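Local coordinates for protein putative arsenate reductase (Streptococcus mutans UA159, PDB 3FZ4) that probably reduces arsenate, using a thioredoxin-like fold with a redox-active cysteine pair, at residues L94-L99 with V107-R112; M4-E9 with D31-K36. The protein carries 1 engineered substitution. One frame throughout, in Å; residues are numbered along the deposited sequence.

Interaction 1: residues L94-L99 with V107-R112; sequences LIKRPL and VQIGYR. With NA (sodium ion), chain B.
The cis-proline loop of the thioredoxin fold meets the end of the last sheet strand here: P98, whose preceding peptide bond is cis, faces G110 just before strand 99-102, while L99 pairs with I109. G110 N donates to P98 O over 2.8 Å, at 149° about the hydrogen, and approaches nearly along the C=O axis. L99 and I109 form an antiparallel non-hydrogen-bonded pair, and the CA-H of L99 leans on Q108 O at 3.6 Å. The L99 and I109 side chains lie on the same face of the sheet, side by side and pointing the same way. I109 CG2 stands anti to its backbone N (CG1 at chi1 -56°) and meets L99 CD2 at 3.9 Å. V107 and Q108 both oppose L100, a classic beta bulge in the edge strand.

G110, at a positive phi of 69°, turns the chain out of the strand. Its carbonyl O binds the sodium ion at 2.8 Å, Q108 O does so at 3.0 Å, and Y115 OH completes the protein ligands. The proline ring flanks this site, with P98 CG 3.9 Å from the sodium ion. Q108 sends its extended chain past the ion; its amide NE2 bonds to T113 O and only weakly to G110 O. P98 also rests on T15 and C16 of helix 14-26, next to the disulfide C13-C16, a placement characteristic of the cis-proline in thioredoxin-like proteins. Beyond G110, Y111 reaches E22 with its hydroxyl, and its CB lies 4.2 Å from P98 CG.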
ATOM      1  N   LEU A  94       7.294  -5.223  -3.122  1.00  9.84           N
ATOM      2  CA  LEU A  94       6.273  -5.628  -4.104  0.50  9.49           C
ATOM      3  C   LEU A  94       4.988  -4.840  -3.983  1.00  9.15           C
ATOM      4  O   LEU A  94       4.187  -4.849  -4.905  1.00  9.98           O
ATOM      5  CB  LEU A  94       5.929  -7.115  -3.939  0.50 10.19           C
ATOM      6  CG  LEU A  94       6.974  -8.073  -4.496  0.50 10.21           C
ATOM      7  CD1 LEU A  94       6.654  -9.538  -4.152  0.50 10.99           C
ATOM      8  CD2 LEU A  94       7.098  -7.843  -6.010  0.50 11.89           C
ATOM      9  N   ILE A  95       4.803  -4.159  -2.854  1.00  9.05           N
ATOM     10  CA  ILE A  95       3.533  -3.523  -2.545  1.00  8.59           C
ATOM     11  C   ILE A  95       3.540  -2.060  -3.064  1.00  8.56           C
ATOM     12  O   ILE A  95       4.538  -1.353  -2.942  1.00  9.84           O
ATOM     13  CB  ILE A  95       3.241  -3.520  -1.005  1.00  9.36           C
ATOM     14  CG1 ILE A  95       3.420  -4.913  -0.421  1.00 10.88           C
ATOM     15  CG2 ILE A  95       1.877  -2.911  -0.716  1.00  9.74           C
ATOM     16  CD1 ILE A  95       3.263  -4.971   1.062  1.00 10.31           C
ATOM     17  N   LYS A  96       2.451  -1.631  -3.682  1.00  8.64           N
ATOM     18  CA  LYS A  96       2.302  -0.247  -4.108  0.50  9.84           C
ATOM     19  C   LYS A  96       2.463   0.662  -2.882  1.00 10.07           C
ATOM     20  O   LYS A  96       1.954   0.319  -1.801  1.00 11.49           O
ATOM     21  CB  LYS A  96       0.905  -0.104  -4.688  0.50 11.01           C
ATOM     22  CG  LYS A  96       0.563   1.271  -5.172  0.50 13.11           C
ATOM     23  CD  LYS A  96       1.474   1.727  -6.284  0.50 15.77           C
ATOM     24  CE  LYS A  96       0.892   2.958  -6.944  0.50 18.97           C
ATOM     25  NZ  LYS A  96       1.814   3.629  -7.894  0.50 22.04           N
ATOM     26  N   ARG A  97       3.107   1.813  -3.057  1.00  9.73           N
ATOM     27  CA  ARG A  97       3.279   2.745  -1.926  1.00 10.48           C
ATOM     28  C   ARG A  97       3.108   4.166  -2.463  1.00  9.69           C
ATOM     29  O   ARG A  97       3.289   4.386  -3.669  1.00 11.45           O
ATOM     30  CB  ARG A  97       4.652   2.586  -1.253  1.00 12.12           C
ATOM     31  CG  ARG A  97       5.788   2.690  -2.248  1.00 14.29           C
ATOM     32  CD  ARG A  97       7.113   2.637  -1.572  1.00 18.28           C
ATOM     33  NE  ARG A  97       8.192   2.977  -2.487  1.00 21.58           N
ATOM     34  CZ  ARG A  97       9.005   2.094  -3.054  1.00 23.28           C
ATOM     35  NH1 ARG A  97       9.970   2.535  -3.849  1.00 26.40           N
ATOM     36  NH2 ARG A  97       8.879   0.799  -2.799  1.00 24.08           N
ATOM     37  N   PRO A  98       2.721   5.113  -1.617  1.00  8.37           N
ATOM     38  CA  PRO A  98       2.288   4.897  -0.233  1.00  8.31           C
ATOM     39  C   PRO A  98       0.946   4.195  -0.113  1.00  7.93           C
ATOM     40  O   PRO A  98       0.191   4.076  -1.094  1.00  9.15           O
ATOM     41  CB  PRO A  98       2.179   6.311   0.323  1.00  9.95           C
ATOM     42  CG  PRO A  98       1.866   7.160  -0.897  1.00  9.32           C
ATOM     43  CD  PRO A  98       2.620   6.519  -2.036  1.00  8.92           C
ATOM     44  N   LEU A  99       0.639   3.738   1.101  1.00  8.20           N
ATOM     45  CA  LEU A  99      -0.705   3.277   1.434  1.00  7.60           C
ATOM     46  C   LEU A  99      -1.179   4.068   2.627  1.00  7.25           C
ATOM     47  O   LEU A  99      -0.399   4.364   3.538  1.00  8.83           O
ATOM     48  CB  LEU A  99      -0.719   1.824   1.872  1.00 10.18           C
ATOM     49  CG  LEU A  99      -0.119   0.797   0.939  1.00 11.22           C
ATOM     50  CD1 LEU A  99      -0.064  -0.566   1.653  1.00 12.53           C
ATOM     51  CD2 LEU A  99      -0.924   0.702  -0.356  1.00 12.51           C
ATOM     52  N   VAL A 107      -7.711   2.879   2.584  1.00  8.57           N
ATOM     53  CA  VAL A 107      -8.496   4.028   2.100  0.50  8.98           C
ATOM     54  C   VAL A 107      -7.889   4.749   0.926  1.00  9.07           C
ATOM     55  O   VAL A 107      -8.613   5.436   0.217  1.00 10.41           O
ATOM     56  CB  VAL A 107      -8.891   5.070   3.185  0.50  8.93           C
ATOM     57  CG1 VAL A 107      -9.748   4.406   4.248  0.50  6.97           C
ATOM     58  CG2 VAL A 107      -7.685   5.750   3.810  0.50  9.65           C
ATOM     59  N   GLN A 108      -6.582   4.607   0.703  1.00  8.63           N
ATOM     60  CA  GLN A 108      -5.995   5.146  -0.515  1.00  8.02           C
ATOM     61  C   GLN A 108      -4.713   4.420  -0.849  1.00  7.94           C
ATOM     62  O   GLN A 108      -3.839   4.286   0.025  1.00  8.87           O
ATOM     63  CB  GLN A 108      -5.732   6.654  -0.453  1.00  8.70           C
ATOM     64  CG  GLN A 108      -5.340   7.223  -1.830  1.00  9.57           C
ATOM     65  CD  GLN A 108      -5.381   8.722  -1.877  1.00  7.97           C
ATOM     66  OE1 GLN A 108      -6.255   9.341  -1.270  1.00 11.23           O
ATOM     67  NE2 GLN A 108      -4.467   9.320  -2.612  1.00 10.29           N
ATOM     68  N   ILE A 109      -4.593   3.959  -2.099  1.00  9.11           N
ATOM     69  CA  ILE A 109      -3.340   3.378  -2.597  1.00 10.02           C
ATOM     70  C   ILE A 109      -2.665   4.403  -3.504  1.00 10.00           C
ATOM     71  O   ILE A 109      -3.315   4.973  -4.381  1.00 10.92           O
ATOM     72  CB  ILE A 109      -3.600   2.079  -3.442  1.00 12.15           C
ATOM     73  CG1 ILE A 109      -4.390   1.015  -2.674  1.00 13.84           C
ATOM     74  CG2 ILE A 109      -2.290   1.507  -3.944  1.00 15.21           C
ATOM     75  CD1 ILE A 109      -4.838  -0.160  -3.582  1.00 15.65           C
ATOM     76  N   GLY A 110      -1.360   4.617  -3.336  1.00  9.81           N
ATOM     77  CA  GLY A 110      -0.633   5.592  -4.141  1.00 10.43           C
ATOM     78  C   GLY A 110      -1.039   7.026  -3.813  1.00 10.22           C
ATOM     79  O   GLY A 110      -1.700   7.313  -2.787  1.00 10.60           O
ATOM     80  N   TYR A 111      -0.666   7.949  -4.679  1.00 10.84           N
ATOM     81  CA  TYR A 111      -0.875   9.362  -4.384  1.00 10.23           C
ATOM     82  C   TYR A 111      -1.259  10.109  -5.671  1.00 10.67           C
ATOM     83  O   TYR A 111      -0.603  11.050  -6.097  1.00 13.32           O
ATOM     84  CB  TYR A 111       0.360   9.958  -3.680  1.00  9.40           C
ATOM     85  CG  TYR A 111       0.081  11.284  -3.032  1.00  9.52           C
ATOM     86  CD1 TYR A 111      -0.856  11.413  -2.029  1.00 10.33           C
ATOM     87  CD2 TYR A 111       0.771  12.419  -3.432  1.00 10.38           C
ATOM     88  CE1 TYR A 111      -1.111  12.666  -1.429  1.00  9.36           C
ATOM     89  CE2 TYR A 111       0.537  13.635  -2.834  1.00 11.06           C
ATOM     90  CZ  TYR A 111      -0.420  13.758  -1.851  1.00 10.19           C
ATOM     91  OH  TYR A 111      -0.625  14.988  -1.274  1.00 13.81           O
ATOM     92  N   ARG A 112      -2.326   9.643  -6.304  1.00 10.14           N
ATOM     93  CA  ARG A 112      -2.833  10.279  -7.530  1.00 12.08           C
ATOM     94  C   ARG A 112      -3.710  11.463  -7.247  1.00 11.41           C
ATOM     95  O   ARG A 112      -3.886  12.312  -8.124  1.00 13.82           O
ATOM     96  CB  ARG A 112      -3.653   9.292  -8.356  1.00 11.85           C
ATOM     97  CG  ARG A 112      -2.866   8.126  -8.786  1.00 13.86           C
ATOM     98  CD  ARG A 112      -3.628   7.270  -9.781  1.00 12.61           C
ATOM     99  NE  ARG A 112      -3.539   7.714 -11.207  1.00 16.21           N
ATOM    100  CZ  ARG A 112      -4.514   8.362 -11.858  1.00 17.13           C
ATOM    101  NH1 ARG A 112      -5.675   8.630 -11.261  1.00 17.28           N
ATOM    102  NH2 ARG A 112      -4.363   8.697 -13.128  1.00 16.70           N
TER
HETATM  103 NA    NA B 201      -1.852   6.473  -0.156  1.00 14.64          NA

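Interaction 2: residues M4-E9 with D31-K36; sequences MLTFYE and DAIDIK
T6, F7, Y8 and E9 pair in parallel with D31, A32, I33 and D34, the two strands of a beta-alpha-beta unit whose axes approach to 4.6 Å and cross at -30°. The backbone bonds form a regular ladder of five: D31 N to L5 O, F7 N to D31 O, I33 N to F7 O, E9 N to I33 O and, past the strand end, I35 N to E9 O at 2.8 Å. CA-H groups of T6, A32, Y8 and D34 lean on the carbonyls of D31, F7, I33 and E9.

Apolar contacts dominate the face of T6, Y8 and I33. I33 lies alongside the Y8 ring, bringing CG2 within 3.6 Å of Y8 CE1, and its CD1 presses on T6 CG2 at a tight 3.4 Å. A chi2 of -175° carries I33 CD1 to the threonine methyl. I35 CD1 comes up to Y8 CB at 4.0 Å.

On the other face A32 CB sits at the edge of the F7 ring, 4.3 Å from CD2, and 3.3 Å from E9 OE2. That carboxylate oxygen forms a salt bridge with K20.

At the start of the pair a water lies 2.8 Å from T6 OG1 and, in one of two conformers of D31, donates to D31 OD2.

Helix 14-26 links the two strands and covers the face of F7 and E9, F7 packing on A19 and L23 and E9 on C16. Strand 99-102 runs antiparallel along the other edge of strand 5-9, leaving 30-34 outermost in the chain's sheet.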
HETATM    1  N   MSE A   4      -5.661   6.416  14.277  1.00 19.70           N
HETATM    2  CA  MSE A   4      -6.599   5.779  13.364  0.50 18.80           C
HETATM    3  C   MSE A   4      -5.953   5.561  12.001  1.00 17.68           C
HETATM    4  O   MSE A   4      -6.247   4.557  11.339  1.00 19.10           O
HETATM    5  CB  MSE A   4      -7.842   6.634  13.176  0.50 19.57           C
HETATM    6  CG  MSE A   4      -8.861   6.471  14.268  0.50 19.46           C
HETATM    7 SE   MSE A   4     -10.565   7.120  13.664  0.35 22.59          SE
HETATM    8  CE  MSE A   4      -9.895   8.832  13.018  0.50 21.74           C
ATOM      9  N   LEU A   5      -5.083   6.494  11.583  1.00 15.95           N
ATOM     10  CA  LEU A   5      -4.415   6.395  10.265  1.00 12.07           C
ATOM     11  C   LEU A   5      -3.044   5.777  10.355  1.00 10.52           C
ATOM     12  O   LEU A   5      -2.201   6.156  11.194  1.00 12.14           O
ATOM     13  CB  LEU A   5      -4.267   7.742   9.553  1.00 12.05           C
ATOM     14  CG  LEU A   5      -5.531   8.498   9.181  1.00 11.89           C
ATOM     15  CD1 LEU A   5      -5.147   9.808   8.582  1.00 15.50           C
ATOM     16  CD2 LEU A   5      -6.376   7.717   8.182  1.00 13.39           C
ATOM     17  N   THR A   6      -2.827   4.795   9.483  1.00  9.39           N
ATOM     18  CA  THR A   6      -1.514   4.177   9.288  1.00  8.96           C
ATOM     19  C   THR A   6      -1.032   4.536   7.866  1.00  7.85           C
ATOM     20  O   THR A   6      -1.807   4.427   6.901  1.00  8.88           O
ATOM     21  CB  THR A   6      -1.580   2.660   9.479  1.00 10.45           C
ATOM     22  OG1 THR A   6      -2.146   2.419  10.773  1.00 15.93           O
ATOM     23  CG2 THR A   6      -0.244   2.055   9.393  1.00 14.78           C
ATOM     24  N   PHE A   7       0.198   5.023   7.779  1.00  7.85           N
ATOM     25  CA  PHE A   7       0.789   5.509   6.531  1.00  7.89           C
ATOM     26  C   PHE A   7       2.008   4.646   6.221  1.00  7.71           C
ATOM     27  O   PHE A   7       2.995   4.692   6.952  1.00  9.30           O
ATOM     28  CB  PHE A   7       1.172   6.986   6.711  1.00  7.92           C
ATOM     29  CG  PHE A   7       1.871   7.590   5.537  1.00  8.12           C
ATOM     30  CD1 PHE A   7       1.204   7.769   4.309  1.00  8.26           C
ATOM     31  CD2 PHE A   7       3.210   7.994   5.664  1.00  9.36           C
ATOM     32  CE1 PHE A   7       1.884   8.374   3.233  1.00  8.25           C
ATOM     33  CE2 PHE A   7       3.881   8.604   4.592  1.00 11.01           C
ATOM     34  CZ  PHE A   7       3.234   8.762   3.370  1.00  9.39           C
ATOM     35  N   TYR A   8       1.907   3.836   5.173  1.00  7.66           N
ATOM     36  CA  TYR A   8       3.022   2.978   4.777  1.00  9.25           C
ATOM     37  C   TYR A   8       3.862   3.680   3.723  1.00  9.20           C
ATOM     38  O   TYR A   8       3.335   4.149   2.707  1.00 10.21           O
ATOM     39  CB  TYR A   8       2.515   1.666   4.217  1.00  9.44           C
ATOM     40  CG  TYR A   8       2.012   0.726   5.253  1.00 10.26           C
ATOM     41  CD1 TYR A   8       2.893  -0.145   5.865  1.00 12.61           C
ATOM     42  CD2 TYR A   8       0.664   0.675   5.607  1.00 12.16           C
ATOM     43  CE1 TYR A   8       2.469  -1.016   6.854  1.00 15.52           C
ATOM     44  CE2 TYR A   8       0.216  -0.241   6.580  1.00 14.08           C
ATOM     45  CZ  TYR A   8       1.147  -1.069   7.195  1.00 12.77           C
ATOM     46  OH  TYR A   8       0.743  -1.966   8.179  1.00 18.76           O
ATOM     47  N   GLU A   9       5.168   3.754   3.956  1.00  9.36           N
ATOM     48  CA  GLU A   9       6.061   4.575   3.129  1.00 10.76           C
ATOM     49  C   GLU A   9       7.417   3.896   3.019  1.00 10.89           C
ATOM     50  O   GLU A   9       7.648   2.848   3.606  1.00 11.03           O
ATOM     51  CB  GLU A   9       6.215   5.981   3.735  1.00 12.68           C
ATOM     52  CG  GLU A   9       6.777   5.957   5.157  1.00 14.20           C
ATOM     53  CD  GLU A   9       7.292   7.298   5.602  1.00 17.09           C
ATOM     54  OE1 GLU A   9       7.552   8.136   4.731  1.00 21.45           O
ATOM     55  OE2 GLU A   9       7.421   7.499   6.806  1.00 21.02           O
ATOM     56  N   ASP A  31       0.403   7.123  11.963  1.00 10.81           N
ATOM     57  CA  ASP A  31       1.560   6.304  12.331  0.50 11.02           C
ATOM     58  C   ASP A  31       2.277   5.922  11.045  1.00 10.94           C
ATOM     59  O   ASP A  31       1.692   5.203  10.226  1.00 11.51           O
ATOM     60  CB  ASP A  31       1.031   5.061  13.041  0.50 12.10           C
ATOM     61  CG  ASP A  31       2.119   4.100  13.471  0.50 11.99           C
ATOM     62  OD1 ASP A  31       3.272   4.525  13.736  0.50 12.55           O
ATOM     63  OD2 ASP A  31       1.792   2.900  13.572  0.50 16.14           O
ATOM     64  N   ALA A  32       3.501   6.388  10.852  1.00 10.61           N
ATOM     65  CA  ALA A  32       4.271   6.077   9.655  1.00 11.11           C
ATOM     66  C   ALA A  32       4.986   4.752   9.875  1.00 11.11           C
ATOM     67  O   ALA A  32       5.704   4.556  10.868  1.00 13.75           O
ATOM     68  CB  ALA A  32       5.266   7.191   9.333  1.00 12.68           C
ATOM     69  N   ILE A  33       4.846   3.857   8.909  1.00  9.43           N
ATOM     70  CA  ILE A  33       5.482   2.541   8.964  1.00  9.84           C
ATOM     71  C   ILE A  33       6.303   2.328   7.703  1.00  9.23           C
ATOM     72  O   ILE A  33       5.805   2.605   6.596  1.00  9.81           O
ATOM     73  CB  ILE A  33       4.431   1.438   9.055  1.00 10.79           C
ATOM     74  CG1 ILE A  33       3.569   1.612  10.314  1.00 13.08           C
ATOM     75  CG2 ILE A  33       5.105   0.057   9.019  1.00 12.86           C
ATOM     76  CD1 ILE A  33       2.580   0.489  10.546  1.00 16.14           C
ATOM     77  N   ASP A  34       7.519   1.787   7.853  1.00  9.28           N
ATOM     78  CA  ASP A  34       8.341   1.494   6.677  1.00  9.12           C
ATOM     79  C   ASP A  34       7.865   0.201   6.061  1.00  8.97           C
ATOM     80  O   ASP A  34       7.882  -0.845   6.706  1.00  9.74           O
ATOM     81  CB  ASP A  34       9.830   1.454   7.067  1.00  9.76           C
ATOM     82  CG  ASP A  34      10.753   1.233   5.874  1.00 11.56           C
ATOM     83  OD1 ASP A  34      10.627   0.183   5.218  1.00 12.30           O
ATOM     84  OD2 ASP A  34      11.617   2.089   5.610  1.00 16.39           O
ATOM     85  N   ILE A  35       7.402   0.283   4.815  1.00  9.46           N
ATOM     86  CA  ILE A  35       6.760  -0.831   4.167  1.00  9.89           C
ATOM     87  C   ILE A  35       7.718  -1.987   3.854  1.00  9.63           C
ATOM     88  O   ILE A  35       7.287  -3.130   3.736  1.00 11.33           O
ATOM     89  CB  ILE A  35       6.000  -0.316   2.911  1.00 10.51           C
ATOM     90  CG1 ILE A  35       4.880  -1.255   2.505  1.00 11.23           C
ATOM     91  CG2 ILE A  35       6.949  -0.028   1.744  1.00 12.05           C
ATOM     92  CD1 ILE A  35       4.013  -0.735   1.348  1.00 11.53           C
ATOM     93  N   LYS A  36       9.013  -1.690   3.723  1.00  9.92           N
ATOM     94  CA  LYS A  36       9.989  -2.750   3.516  0.50 11.10           C
ATOM     95  C   LYS A  36      10.336  -3.423   4.849  1.00 10.67           C
ATOM     96  O   LYS A  36      10.361  -4.656   4.929  1.00 11.72           O
ATOM     97  CB  LYS A  36      11.238  -2.230   2.800  0.50 12.12           C
ATOM     98  CG  LYS A  36      12.258  -3.327   2.451  0.50 13.75           C
ATOM     99  CD  LYS A  36      13.406  -2.796   1.585  0.50 17.39           C
ATOM    100  CE  LYS A  36      14.662  -2.457   2.402  0.50 18.11           C
ATOM    101  NZ  LYS A  36      15.679  -1.614   1.655  0.50 16.17           N
TER
HETATM  102  O   HOH W   1      -0.731   1.981  13.131  1.00 32.16           O

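Both contacts build the same four-stranded sheet, with strand 5-9 of interaction 2 lying next to the strand that begins in interaction 1. They join directly: L99 O probably accepts a hydrogen bond from Y8 N, P98 CB packs on F7 CE1, and I95 CG2 meets I35 CD1. Interaction 1 lies nearer the centre of the chain and depends on one backbone bond, a cis-proline and carbonyls turned to sodium. Interaction 2, farther out, is a continuous parallel ladder with a buried aromatic ring on each face and a solvent-bearing D31 end. Helix 14-26 spans the two, receiving P98 and Y111 from one contact and F7 and E9 from the other.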